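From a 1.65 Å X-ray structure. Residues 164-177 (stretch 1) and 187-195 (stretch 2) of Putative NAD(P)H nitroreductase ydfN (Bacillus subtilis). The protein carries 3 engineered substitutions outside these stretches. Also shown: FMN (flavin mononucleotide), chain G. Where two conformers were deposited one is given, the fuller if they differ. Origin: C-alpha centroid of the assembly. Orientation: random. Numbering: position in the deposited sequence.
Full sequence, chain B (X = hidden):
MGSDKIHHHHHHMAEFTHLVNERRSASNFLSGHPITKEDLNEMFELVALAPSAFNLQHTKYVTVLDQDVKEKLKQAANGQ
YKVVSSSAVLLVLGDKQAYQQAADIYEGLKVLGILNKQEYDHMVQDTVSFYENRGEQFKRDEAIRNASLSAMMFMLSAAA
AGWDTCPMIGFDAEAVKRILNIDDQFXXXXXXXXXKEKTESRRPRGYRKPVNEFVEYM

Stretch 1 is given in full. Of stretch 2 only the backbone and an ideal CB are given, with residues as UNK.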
# COMPACT_ATOMS: atom_id res chain seq x y z
N ASP B 164 7.35 15.51 -5.85
CA ASP B 164 8.12 14.27 -5.75
C ASP B 164 8.12 13.73 -4.32
O ASP B 164 8.06 14.49 -3.37
CB ASP B 164 9.54 14.51 -6.22
CG ASP B 164 9.56 15.00 -7.65
OD1 ASP B 164 8.98 14.29 -8.54
OD2 ASP B 164 10.07 16.10 -7.88
N THR B 165 8.20 12.42 -4.18
CA THR B 165 8.27 11.78 -2.85
C THR B 165 9.32 10.69 -2.87
O THR B 165 9.79 10.30 -3.95
CB THR B 165 6.94 11.18 -2.34
OG1 THR B 165 6.49 10.15 -3.24
CG2 THR B 165 5.86 12.24 -2.14
N CYS B 166 9.79 10.31 -1.68
CA CYS B 166 10.63 9.11 -1.50
C CYS B 166 10.09 8.39 -0.28
O CYS B 166 10.13 8.94 0.80
CB CYS B 166 12.08 9.48 -1.33
SG CYS B 166 13.07 7.95 -1.40
N PRO B 167 9.57 7.17 -0.44
CA PRO B 167 9.22 6.32 0.69
C PRO B 167 10.49 5.81 1.30
O PRO B 167 11.48 5.59 0.58
CB PRO B 167 8.42 5.21 0.06
CG PRO B 167 8.98 5.10 -1.30
CD PRO B 167 9.44 6.46 -1.73
N MSE B 168 10.51 5.64 2.61
CA MSE B 168 11.71 5.33 3.37
C MSE B 168 11.40 4.36 4.53
O MSE B 168 10.43 4.52 5.25
CB MSE B 168 12.36 6.62 3.92
CG MSE B 168 12.62 7.65 2.84
SE MSE B 168 13.00 9.38 3.63
CE MSE B 168 14.77 8.96 4.41
N ILE B 169 12.27 3.38 4.67
CA ILE B 169 12.27 2.49 5.82
C ILE B 169 13.60 2.53 6.54
O ILE B 169 13.77 1.92 7.61
CB ILE B 169 11.92 1.05 5.41
CG1 ILE B 169 11.46 0.20 6.60
CG2 ILE B 169 13.10 0.38 4.65
CD1 ILE B 169 10.27 0.69 7.30
N GLY B 170 14.56 3.26 5.98
CA GLY B 170 15.87 3.45 6.57
C GLY B 170 15.92 4.41 7.74
O GLY B 170 16.49 5.45 7.64
N PHE B 171 15.26 4.06 8.82
CA PHE B 171 15.18 4.88 10.05
C PHE B 171 15.03 4.01 11.27
O PHE B 171 14.58 2.87 11.18
CB PHE B 171 14.05 5.91 9.96
CG PHE B 171 12.68 5.33 9.92
CD1 PHE B 171 12.01 5.01 11.09
CD2 PHE B 171 12.04 5.12 8.70
CE1 PHE B 171 10.73 4.45 11.04
CE2 PHE B 171 10.75 4.55 8.65
CZ PHE B 171 10.10 4.22 9.83
N ASP B 172 15.40 4.59 12.42
CA ASP B 172 15.26 3.95 13.72
C ASP B 172 13.89 4.35 14.28
O ASP B 172 13.69 5.49 14.71
CB ASP B 172 16.41 4.44 14.62
CG ASP B 172 16.38 3.88 16.03
OD1 ASP B 172 15.33 3.45 16.56
OD2 ASP B 172 17.47 3.91 16.65
N ALA B 173 12.93 3.43 14.26
CA ALA B 173 11.54 3.70 14.63
C ALA B 173 11.42 4.20 16.06
O ALA B 173 10.70 5.16 16.33
CB ALA B 173 10.67 2.48 14.46
N GLU B 174 12.13 3.54 16.96
CA GLU B 174 12.18 3.95 18.37
C GLU B 174 12.66 5.38 18.56
O GLU B 174 12.08 6.13 19.33
CB GLU B 174 13.16 3.06 19.13
CG GLU B 174 12.66 1.70 19.51
CD GLU B 174 13.45 1.17 20.71
OE1 GLU B 174 13.34 1.79 21.79
OE2 GLU B 174 14.19 0.17 20.56
N ALA B 175 13.74 5.74 17.87
CA ALA B 175 14.26 7.09 17.93
C ALA B 175 13.25 8.11 17.42
O ALA B 175 13.07 9.21 18.01
CB ALA B 175 15.55 7.16 17.14
N VAL B 176 12.62 7.78 16.29
CA VAL B 176 11.60 8.64 15.72
C VAL B 176 10.48 8.82 16.71
O VAL B 176 9.97 9.93 16.89
CB VAL B 176 11.07 8.08 14.37
CG1 VAL B 176 9.81 8.84 13.90
CG2 VAL B 176 12.20 8.13 13.30
N LYS B 177 10.05 7.73 17.36
CA LYS B 177 8.95 7.87 18.32
C LYS B 177 9.37 8.78 19.48
O LYS B 177 8.55 9.60 19.97
CB LYS B 177 8.45 6.52 18.82
CG LYS B 177 7.74 5.68 17.77
CD LYS B 177 6.42 5.07 18.22
CE LYS B 177 6.55 3.66 18.73
NZ LYS B 177 5.18 3.08 18.99
N UNK B 187 2.34 1.94 15.28
CA UNK B 187 3.49 1.50 14.55
C UNK B 187 3.97 2.58 13.59
O UNK B 187 3.14 3.16 12.90
CB UNK B 187 3.17 0.21 13.80
N UNK B 188 5.28 2.87 13.56
CA UNK B 188 5.83 3.76 12.57
C UNK B 188 6.10 2.93 11.29
O UNK B 188 7.09 2.21 11.19
CB UNK B 188 7.10 4.44 13.09
N UNK B 189 5.14 2.95 10.38
CA UNK B 189 5.11 2.04 9.24
C UNK B 189 6.09 2.46 8.13
O UNK B 189 6.75 1.63 7.55
CB UNK B 189 3.69 1.97 8.68
N UNK B 190 6.19 3.75 7.89
CA UNK B 190 7.15 4.29 6.93
C UNK B 190 7.31 5.76 7.12
O UNK B 190 6.54 6.39 7.83
CB UNK B 190 6.72 3.99 5.49
N UNK B 191 8.36 6.26 6.51
CA UNK B 191 8.63 7.68 6.41
C UNK B 191 8.48 8.04 4.92
O UNK B 191 8.83 7.27 4.04
CB UNK B 191 10.02 8.03 6.95
N UNK B 192 7.94 9.22 4.62
CA UNK B 192 7.88 9.71 3.25
C UNK B 192 8.38 11.12 3.24
O UNK B 192 7.79 11.97 3.92
CB UNK B 192 6.46 9.63 2.67
N UNK B 193 9.41 11.37 2.45
CA UNK B 193 9.81 12.75 2.17
C UNK B 193 9.07 13.24 0.96
O UNK B 193 8.80 12.48 0.02
CB UNK B 193 11.32 12.87 1.96
N UNK B 194 8.77 14.55 0.94
CA UNK B 194 8.11 15.18 -0.18
C UNK B 194 8.84 16.48 -0.52
O UNK B 194 9.35 17.17 0.37
CB UNK B 194 6.63 15.44 0.13
N UNK B 195 8.92 16.82 -1.81
CA UNK B 195 9.58 18.00 -2.25
C UNK B 195 9.67 18.04 -3.74
O UNK B 195 8.86 17.42 -4.41
CB UNK B 195 10.97 18.10 -1.62
N1 FMN G . 14.86 5.14 -0.63
C2 FMN G . 15.82 5.75 0.13
O2 FMN G . 16.59 6.53 -0.45
N3 FMN G . 15.92 5.52 1.48
C4 FMN G . 15.09 4.62 2.13
O4 FMN G . 15.16 4.56 3.38
C4A FMN G . 14.11 4.00 1.36
N5 FMN G . 13.25 3.07 1.95
C5A FMN G . 12.22 2.57 1.19
C6 FMN G . 11.28 1.73 1.82
C7 FMN G . 10.21 1.22 1.08
C7M FMN G . 9.06 0.59 1.86
C8 FMN G . 10.07 1.50 -0.27
C8M FMN G . 8.72 1.29 -0.95
C9 FMN G . 11.02 2.28 -0.92
C9A FMN G . 12.07 2.84 -0.19
N10 FMN G . 13.02 3.68 -0.82
C10 FMN G . 13.98 4.27 -0.01
C1' FMN G . 12.97 3.87 -2.29
C2' FMN G . 13.36 2.65 -3.13
O2' FMN G . 14.77 2.56 -3.17
C3' FMN G . 12.78 2.85 -4.53
O3' FMN G . 11.34 2.86 -4.41
C4' FMN G . 13.28 1.84 -5.57
O4' FMN G . 14.70 1.97 -5.73
C5' FMN G . 12.56 2.10 -6.92
O5' FMN G . 12.77 3.44 -7.42
P FMN G . 11.55 4.10 -8.24
O1P FMN G . 11.30 3.23 -9.43
O2P FMN G . 10.49 4.06 -7.20
O3P FMN G . 12.00 5.49 -8.62

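Stretch 2 is a strand that runs antiparallel to strand 164-168. Past the end of that pairing, its first residues lie beside the loop and helix that follow in stretch 1.

Position 187 points away, and nothing of stretch 1 lies within 5.5 Å of its ideal CB. Stretch 1 sets no demand, so many side chains would suit. The residue is Glu187, whose carboxylate is hydrogen-bonded elsewhere in the structure.

Position 188 points toward stretch 1. Its ideal CB is 4.2 Å from Phe171 CE1, 4.3 Å from Ala173 CB and 4.9 Å from Lys177 CG. These neighbours are all carbon. Val, Ile, Leu or Ala would suit. It is Val188. Its CG1 lies 3.5 Å from Phe171 CE1, and its CG2 packs 3.6 Å from Lys177 CG.

Position 189 points away, with no neighbour in stretch 1 near its CB. Many residues are possible. It is Val189; its backbone O lies 3.7 Å from Ile169 CD1.

Position 190 points sideways. Its CB is 3.8 Å from Met168 O. An apolar chain of some length could reach along Pro167. It is selenomethionine Met190, with SE 4.1 Å from Pro167 CB.

Position 191 pairs with Met168: the backbone N donates to Met168 O at 3.0 Å, and Met168 N donates to the backbone O at 2.7 Å. The CB shares a face with Met168 and sits 3.9 Å from Phe171 CE2. A long apolar chain, Met, Leu or Ile, would suit. It is selenomethionine Met191. Its CE reaches Phe171 CG (3.7 Å) and Val176 CG2 (4.0 Å), and its SE lies 4.0 Å from Met168 SE.

Position 192 sits on the face of Thr165 and Pro167. A beta-branched or other apolar residue fits the extended backbone. It is Ile192, with CG2 3.7 Å from Thr165 CB.

Position 193 pairs with Cys166: its N donates to Cys166 O at 3.0 Å, and its O accepts from Cys166 N at 2.9 Å. The CB is 4.2 Å from Met168 SE and 4.3 Å from Cys166 O. Thr, Ser, Val or Ala would suit. It is Thr193. OG1 gives Cys166 O a weak hydrogen bond of 3.4 Å.

Position 194 has its CB 4.0 Å from Thr165 CG2. Val, Ile or Thr would suit. It is Ile194, with CG1 3.8 Å from Thr165 CG2.

Position 195 has phi/psi of 172/-156, which favours glycine. It is Gly195. Its N donates to Asp164 O at 2.9 Å, and Asp164 N donates to its O at 2.8 Å.

Stretch 2, residues 187-195: EVVMMITIG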
# COMPACT_ATOMS: atom_id res chain seq x y z
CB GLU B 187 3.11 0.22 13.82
CG GLU B 187 4.18 -0.42 13.02
CD GLU B 187 5.16 -1.22 13.83
OE1 GLU B 187 4.85 -1.60 15.00
OE2 GLU B 187 6.28 -1.42 13.27
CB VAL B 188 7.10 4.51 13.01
CG1 VAL B 188 7.49 5.54 11.96
CG2 VAL B 188 6.91 5.20 14.35
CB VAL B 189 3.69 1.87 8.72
CG1 VAL B 189 3.63 1.04 7.37
CG2 VAL B 189 2.75 1.32 9.88
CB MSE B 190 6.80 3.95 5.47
CG MSE B 190 5.76 4.57 4.76
SE MSE B 190 5.82 3.77 2.86
CE MSE B 190 4.75 2.31 3.47
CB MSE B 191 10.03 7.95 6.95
CG MSE B 191 10.48 9.35 6.88
SE MSE B 191 12.35 9.41 7.61
CE MSE B 191 11.84 8.86 9.37
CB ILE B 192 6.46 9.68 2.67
CG1 ILE B 192 5.88 8.24 2.76
CG2 ILE B 192 6.46 10.18 1.22
CD1 ILE B 192 4.37 8.15 2.40
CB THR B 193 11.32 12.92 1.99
OG1 THR B 193 11.86 11.88 1.19
CG2 THR B 193 12.01 12.94 3.32
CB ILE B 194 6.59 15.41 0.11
CG1 ILE B 194 5.90 15.95 -1.13
CG2 ILE B 194 6.41 16.37 1.35
CD1 ILE B 194 4.40 15.94 -1.01
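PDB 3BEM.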